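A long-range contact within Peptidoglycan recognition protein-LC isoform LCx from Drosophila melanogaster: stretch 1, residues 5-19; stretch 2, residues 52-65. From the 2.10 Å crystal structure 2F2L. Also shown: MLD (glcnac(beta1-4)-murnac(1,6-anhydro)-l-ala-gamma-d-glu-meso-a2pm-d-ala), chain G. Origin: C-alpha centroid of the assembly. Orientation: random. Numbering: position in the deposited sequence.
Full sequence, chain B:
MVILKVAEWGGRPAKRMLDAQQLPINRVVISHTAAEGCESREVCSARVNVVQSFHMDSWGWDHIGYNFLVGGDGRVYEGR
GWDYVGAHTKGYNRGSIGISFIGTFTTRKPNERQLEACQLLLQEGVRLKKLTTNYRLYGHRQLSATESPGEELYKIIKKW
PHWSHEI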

# COMPACT_ATOMS: atom_id res chain seq x y z
N LYS B 5 -8.24 15.54 -16.49
CA LYS B 5 -8.42 14.31 -17.25
C LYS B 5 -7.22 13.36 -17.13
O LYS B 5 -6.10 13.78 -16.80
CB LYS B 5 -8.67 14.63 -18.71
CG LYS B 5 -9.97 15.34 -18.95
CD LYS B 5 -10.13 15.75 -20.41
CE LYS B 5 -11.40 16.53 -20.60
NZ LYS B 5 -11.77 16.63 -22.04
N VAL B 6 -7.46 12.08 -17.44
CA VAL B 6 -6.41 11.05 -17.34
C VAL B 6 -5.12 11.52 -18.01
O VAL B 6 -4.03 11.48 -17.41
CB VAL B 6 -6.86 9.69 -17.92
CG1 VAL B 6 -5.72 8.67 -17.87
CG2 VAL B 6 -8.08 9.16 -17.16
N ALA B 7 -5.25 12.01 -19.24
CA ALA B 7 -4.10 12.47 -20.00
C ALA B 7 -3.40 13.66 -19.33
O ALA B 7 -2.18 13.80 -19.43
CB ALA B 7 -4.53 12.84 -21.42
N GLU B 8 -4.18 14.51 -18.67
CA GLU B 8 -3.63 15.70 -18.03
C GLU B 8 -2.80 15.38 -16.78
O GLU B 8 -1.89 16.15 -16.46
CB GLU B 8 -4.73 16.72 -17.75
CG GLU B 8 -5.21 17.41 -19.03
CD GLU B 8 -6.55 18.12 -18.90
OE1 GLU B 8 -6.98 18.75 -19.89
OE2 GLU B 8 -7.19 18.04 -17.83
N TRP B 9 -3.11 14.28 -16.09
CA TRP B 9 -2.23 13.83 -15.00
C TRP B 9 -1.22 12.76 -15.44
O TRP B 9 -0.50 12.19 -14.62
CB TRP B 9 -3.00 13.42 -13.73
CG TRP B 9 -4.11 12.43 -13.84
CD1 TRP B 9 -5.45 12.71 -13.86
CD2 TRP B 9 -4.00 11.00 -13.80
NE1 TRP B 9 -6.17 11.55 -13.88
CE2 TRP B 9 -5.31 10.48 -13.85
CE3 TRP B 9 -2.93 10.10 -13.76
CZ2 TRP B 9 -5.57 9.11 -13.86
CZ3 TRP B 9 -3.19 8.74 -13.76
CH2 TRP B 9 -4.49 8.26 -13.82
N GLY B 10 -1.12 12.54 -16.74
CA GLY B 10 -0.10 11.64 -17.27
C GLY B 10 -0.42 10.16 -17.19
O GLY B 10 0.48 9.34 -17.27
N GLY B 11 -1.70 9.82 -17.06
CA GLY B 11 -2.11 8.43 -16.91
C GLY B 11 -2.33 7.70 -18.24
O GLY B 11 -2.37 8.32 -19.30
N ARG B 12 -2.47 6.39 -18.15
CA ARG B 12 -2.72 5.53 -19.31
C ARG B 12 -4.19 5.42 -19.63
O ARG B 12 -5.02 5.53 -18.74
CB ARG B 12 -2.27 4.12 -19.02
CG ARG B 12 -0.82 3.96 -18.79
CD ARG B 12 -0.53 2.48 -18.60
NE ARG B 12 -0.27 2.18 -17.21
CZ ARG B 12 -0.21 0.97 -16.69
NH1 ARG B 12 -0.46 -0.12 -17.42
NH2 ARG B 12 0.08 0.85 -15.41
N PRO B 13 -4.52 5.11 -20.90
CA PRO B 13 -5.90 4.79 -21.21
C PRO B 13 -6.25 3.38 -20.77
O PRO B 13 -5.36 2.60 -20.42
CB PRO B 13 -5.96 4.90 -22.73
CG PRO B 13 -4.59 4.64 -23.19
CD PRO B 13 -3.66 5.07 -22.09
N ALA B 14 -7.55 3.06 -20.79
CA ALA B 14 -8.03 1.73 -20.45
C ALA B 14 -7.45 0.69 -21.42
O ALA B 14 -7.13 1.02 -22.56
CB ALA B 14 -9.55 1.69 -20.50
N LYS B 15 -7.32 -0.54 -20.95
CA LYS B 15 -6.76 -1.64 -21.74
C LYS B 15 -7.74 -2.07 -22.82
O LYS B 15 -7.34 -2.55 -23.88
CB LYS B 15 -6.46 -2.85 -20.85
CG LYS B 15 -5.32 -2.65 -19.88
CD LYS B 15 -5.13 -3.91 -19.06
CE LYS B 15 -4.17 -3.67 -17.92
NZ LYS B 15 -4.15 -4.87 -17.02
N ARG B 16 -9.02 -1.91 -22.52
CA ARG B 16 -10.09 -2.23 -23.45
C ARG B 16 -11.27 -1.34 -23.11
O ARG B 16 -11.23 -0.57 -22.14
CB ARG B 16 -10.46 -3.71 -23.34
CG ARG B 16 -11.07 -4.09 -21.99
CD ARG B 16 -10.88 -5.57 -21.68
NE ARG B 16 -11.81 -6.43 -22.40
CZ ARG B 16 -11.78 -7.76 -22.40
NH1 ARG B 16 -10.85 -8.43 -21.71
NH2 ARG B 16 -12.68 -8.43 -23.10
N MET B 17 -12.32 -1.46 -23.92
CA MET B 17 -13.53 -0.67 -23.76
C MET B 17 -14.23 -1.05 -22.46
O MET B 17 -14.42 -2.23 -22.19
CB MET B 17 -14.45 -0.92 -24.95
CG MET B 17 -15.59 0.06 -25.11
SD MET B 17 -16.65 -0.39 -26.51
CE MET B 17 -15.46 -0.66 -27.83
N LEU B 18 -14.59 -0.05 -21.66
CA LEU B 18 -15.26 -0.31 -20.39
C LEU B 18 -16.77 -0.31 -20.57
O LEU B 18 -17.29 0.26 -21.52
CB LEU B 18 -14.84 0.74 -19.34
CG LEU B 18 -13.33 0.85 -19.10
CD1 LEU B 18 -13.02 1.89 -18.05
CD2 LEU B 18 -12.72 -0.51 -18.72
N ASP B 19 -17.46 -0.99 -19.65
CA ASP B 19 -18.91 -1.03 -19.62
C ASP B 19 -19.46 0.34 -19.25
O ASP B 19 -18.97 0.99 -18.32
CB ASP B 19 -19.42 -2.05 -18.59
CG ASP B 19 -19.18 -3.49 -19.00
OD1 ASP B 19 -18.89 -3.77 -20.18
OD2 ASP B 19 -19.28 -4.36 -18.11
N GLN B 52 -2.87 3.90 -10.31
CA GLN B 52 -3.26 3.30 -11.61
C GLN B 52 -2.45 2.03 -11.91
O GLN B 52 -3.01 1.02 -12.36
CB GLN B 52 -3.13 4.30 -12.77
CG GLN B 52 -3.56 3.67 -14.11
CD GLN B 52 -3.62 4.64 -15.24
OE1 GLN B 52 -2.67 5.38 -15.49
NE2 GLN B 52 -4.72 4.61 -16.00
N SER B 53 -1.15 2.08 -11.62
CA SER B 53 -0.28 0.93 -11.77
C SER B 53 -0.69 -0.24 -10.86
O SER B 53 -0.73 -1.39 -11.27
CB SER B 53 1.16 1.34 -11.48
OG SER B 53 2.01 0.26 -11.78
N PHE B 54 -0.99 0.08 -9.61
CA PHE B 54 -1.49 -0.92 -8.66
C PHE B 54 -2.76 -1.63 -9.18
O PHE B 54 -2.91 -2.85 -9.09
CB PHE B 54 -1.77 -0.24 -7.32
CG PHE B 54 -1.89 -1.18 -6.18
CD1 PHE B 54 -0.79 -1.87 -5.71
CD2 PHE B 54 -3.11 -1.37 -5.55
CE1 PHE B 54 -0.90 -2.75 -4.65
CE2 PHE B 54 -3.23 -2.24 -4.49
CZ PHE B 54 -2.13 -2.94 -4.05
N HIS B 55 -3.68 -0.85 -9.72
CA HIS B 55 -4.94 -1.40 -10.21
C HIS B 55 -4.76 -2.15 -11.54
O HIS B 55 -5.28 -3.26 -11.69
CB HIS B 55 -5.98 -0.29 -10.31
CG HIS B 55 -6.43 0.20 -8.97
ND1 HIS B 55 -7.37 1.20 -8.83
CD2 HIS B 55 -6.11 -0.20 -7.72
CE1 HIS B 55 -7.58 1.41 -7.54
NE2 HIS B 55 -6.84 0.57 -6.84
N MET B 56 -3.99 -1.59 -12.45
CA MET B 56 -3.83 -2.18 -13.80
C MET B 56 -2.77 -3.28 -13.88
O MET B 56 -2.92 -4.23 -14.63
CB MET B 56 -3.54 -1.10 -14.85
CG MET B 56 -4.71 -0.13 -15.09
SD MET B 56 -4.36 1.21 -16.26
CE MET B 56 -4.43 0.34 -17.82
N ASP B 57 -1.68 -3.13 -13.12
CA ASP B 57 -0.54 -4.04 -13.21
C ASP B 57 -0.56 -5.06 -12.08
O ASP B 57 -0.43 -6.25 -12.33
CB ASP B 57 0.79 -3.27 -13.22
CG ASP B 57 0.84 -2.21 -14.32
OD1 ASP B 57 0.24 -2.43 -15.39
OD2 ASP B 57 1.49 -1.16 -14.13
N SER B 58 -0.72 -4.61 -10.84
CA SER B 58 -0.68 -5.52 -9.70
C SER B 58 -1.98 -6.34 -9.57
O SER B 58 -1.93 -7.54 -9.33
CB SER B 58 -0.36 -4.76 -8.41
OG SER B 58 0.85 -4.01 -8.53
N TRP B 59 -3.14 -5.72 -9.72
CA TRP B 59 -4.41 -6.46 -9.73
C TRP B 59 -4.82 -6.94 -11.11
O TRP B 59 -5.63 -7.86 -11.23
CB TRP B 59 -5.56 -5.61 -9.16
CG TRP B 59 -5.57 -5.49 -7.64
CD1 TRP B 59 -5.50 -4.34 -6.92
CD2 TRP B 59 -5.69 -6.55 -6.70
NE1 TRP B 59 -5.56 -4.62 -5.57
CE2 TRP B 59 -5.67 -5.98 -5.41
CE3 TRP B 59 -5.80 -7.95 -6.81
CZ2 TRP B 59 -5.77 -6.74 -4.24
CZ3 TRP B 59 -5.89 -8.70 -5.66
CH2 TRP B 59 -5.87 -8.10 -4.39
N GLY B 60 -4.30 -6.30 -12.15
CA GLY B 60 -4.62 -6.68 -13.52
C GLY B 60 -5.96 -6.18 -14.00
O GLY B 60 -6.56 -6.79 -14.88
N TRP B 61 -6.45 -5.06 -13.46
CA TRP B 61 -7.72 -4.47 -13.94
C TRP B 61 -7.51 -3.68 -15.23
O TRP B 61 -6.36 -3.45 -15.67
CB TRP B 61 -8.38 -3.61 -12.85
CG TRP B 61 -8.62 -4.36 -11.56
CD1 TRP B 61 -8.71 -5.72 -11.40
CD2 TRP B 61 -8.82 -3.80 -10.26
NE1 TRP B 61 -8.93 -6.03 -10.09
CE2 TRP B 61 -9.00 -4.87 -9.36
CE3 TRP B 61 -8.86 -2.48 -9.76
CZ2 TRP B 61 -9.23 -4.67 -7.99
CZ3 TRP B 61 -9.07 -2.29 -8.40
CH2 TRP B 61 -9.25 -3.38 -7.53
N ASP B 62 -8.60 -3.25 -15.85
CA ASP B 62 -8.54 -2.62 -17.18
C ASP B 62 -8.28 -1.09 -17.16
O ASP B 62 -8.04 -0.47 -18.20
CB ASP B 62 -9.83 -2.93 -17.92
CG ASP B 62 -9.92 -4.40 -18.33
OD1 ASP B 62 -8.87 -5.02 -18.63
OD2 ASP B 62 -11.06 -4.93 -18.38
N HIS B 63 -8.31 -0.50 -15.98
CA HIS B 63 -8.09 0.93 -15.80
C HIS B 63 -7.96 1.17 -14.30
O HIS B 63 -8.20 0.28 -13.47
CB HIS B 63 -9.30 1.72 -16.36
CG HIS B 63 -8.99 3.12 -16.80
ND1 HIS B 63 -7.83 3.77 -16.45
CD2 HIS B 63 -9.70 4.00 -17.55
CE1 HIS B 63 -7.83 4.99 -16.97
NE2 HIS B 63 -8.95 5.14 -17.65
N ILE B 64 -7.57 2.39 -13.93
CA ILE B 64 -7.68 2.80 -12.54
C ILE B 64 -9.14 2.57 -12.11
O ILE B 64 -10.08 2.79 -12.89
CB ILE B 64 -7.26 4.26 -12.37
CG1 ILE B 64 -7.01 4.60 -10.91
CG2 ILE B 64 -8.29 5.22 -12.98
CD1 ILE B 64 -6.26 5.88 -10.73
N GLY B 65 -9.31 2.08 -10.90
CA GLY B 65 -10.59 1.56 -10.43
C GLY B 65 -11.62 2.61 -10.09
O GLY B 65 -12.80 2.36 -10.18
CAA MLD G . -6.62 1.57 5.68
CAB MLD G . -7.55 0.77 4.79
OAC MLD G . -8.49 1.30 4.22
N2 MLD G . -7.24 -0.52 4.68
C2 MLD G . -8.01 -1.49 3.91
C3 MLD G . -8.31 -2.66 4.84
O3 MLD G . -9.07 -2.26 6.00
C4 MLD G . -8.98 -3.81 4.08
O4 MLD G . -9.05 -4.91 4.97
C5 MLD G . -8.12 -4.19 2.87
C6 MLD G . -8.71 -5.25 1.93
O6 MLD G . -7.68 -5.65 0.99
O5 MLD G . -7.98 -3.02 2.06
C1 MLD G . -7.22 -1.98 2.71
O1 MLD G . -7.06 -0.92 1.81
CA4 MLD G . -6.13 -1.24 0.75
CA5 MLD G . -4.65 -1.25 1.13
OA5 MLD G . -3.83 -0.28 0.39
CA6 MLD G . -4.21 -2.53 0.51
OA6 MLD G . -3.99 -2.20 -0.84
CA1 MLD G . -4.02 -0.75 -0.95
CA2 MLD G . -5.41 -0.34 -1.46
NAD MLD G . -5.32 0.94 -2.19
CAE MLD G . -5.74 1.09 -3.43
CAF MLD G . -5.54 2.48 -4.00
OAG MLD G . -6.27 0.20 -4.10
CA3 MLD G . -6.39 -0.17 -0.30
OAH MLD G . -7.79 -0.29 -0.74
CAI MLD G . -8.47 0.97 -0.93
CAJ MLD G . -9.17 1.46 0.32
CAL MLD G . -9.53 0.81 -2.04
OAM MLD G . -10.24 1.78 -2.28
N MLD G . -9.61 -0.34 -2.70
CA MLD G . -10.54 -0.60 -3.80
CB MLD G . -9.81 -0.17 -5.08
C MLD G . -10.79 -2.12 -3.85
O MLD G . -9.83 -2.90 -3.88
NAN MLD G . -12.07 -2.48 -3.81
CAO MLD G . -12.57 -3.86 -3.84
CAP MLD G . -13.64 -4.10 -2.73
OBA MLD G . -14.39 -5.07 -2.91
OAQ MLD G . -13.73 -3.32 -1.75
CBB MLD G . -13.32 -4.09 -5.15
CBC MLD G . -12.44 -4.09 -6.40
CBD MLD G . -13.33 -4.42 -7.62
OBE MLD G . -14.53 -4.18 -7.62
NBF MLD G . -12.69 -4.96 -8.63
CBG MLD G . -13.39 -5.33 -9.87
CBH MLD G . -14.34 -6.51 -9.60
OBI MLD G . -13.98 -7.48 -8.93
NBJ MLD G . -15.56 -6.38 -10.12
CBK MLD G . -16.63 -7.40 -10.00
CBL MLD G . -17.10 -7.77 -11.41
CBM MLD G . -17.86 -6.94 -9.19
OBO MLD G . -18.10 -5.70 -9.13
OBN MLD G . -18.55 -7.85 -8.67
CBP MLD G . -12.33 -5.67 -10.94
CBQ MLD G . -12.93 -5.69 -12.36
CBR MLD G . -11.84 -5.87 -13.42
CBS MLD G . -12.25 -5.37 -14.80
CBT MLD G . -12.26 -3.83 -14.80
OBV MLD G . -11.16 -3.27 -14.79
OBU MLD G . -13.37 -3.26 -14.81
NBW MLD G . -13.59 -5.88 -15.14

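The contact joins an extended segment of the first stretch to a helix and the loop that follows it, and three residues, Arg 12, Lys 15 and Asp 62, cover the most surface. Arg 12 is held at both backbone and side chain. The backbone N and O of Arg 12 both pair with the carboxamide of Gln 52, which accepts a hydrogen bond from the backbone (Arg 12 N to Gln 52 OE1, 2.9 Å) and returns one (Gln 52 NE2 to Arg 12 O, 2.9 Å), so one side chain satisfies both backbone groups of Arg 12. The CA-to-CB bond of Arg 12 points sideways, but the guanidinium comes back to the helix and forms a salt bridge with Asp 57 (Arg 12 NH2 to Asp 57 OD2, 2.8 Å), supported by a hydrogen bond from Arg 12 NH1 to Asp 57 OD1 at 3.2 Å. The carboxylate lies near the guanidinium plane, while Met 56 CE sits over one face.

The CA-to-CB bond of Lys 15 points toward the second stretch, and with chi2 to chi4 all t the side chain carries its ammonium to two backbone carbonyls: Lys 15 NZ lies 2.8 Å from Met 56 O and 3.0 Å from Trp 61 O, and is hydrogen-bonded to both. It thereby ties the helix to the loop beyond Gly 60, whose positive phi marks the departure from helical geometry.

The carbonyl of Asp 62 accepts a hydrogen bond from the same lysine (Lys 15 N to Asp 62 O, 2.8 Å), and this oxygen also takes a CA-H...O contact from Ala 14 CA at 3.1 Å. Its own amide faces the ligand, donating from Asp 62 N to MLD OBV at 2.8 Å; the residue thus links the contact directly to the bound peptidoglycan fragment. Next to it, the His 63 ring packs with one face against the Pro 13–Ala 14 peptide and its edge near Leu 18 CD1.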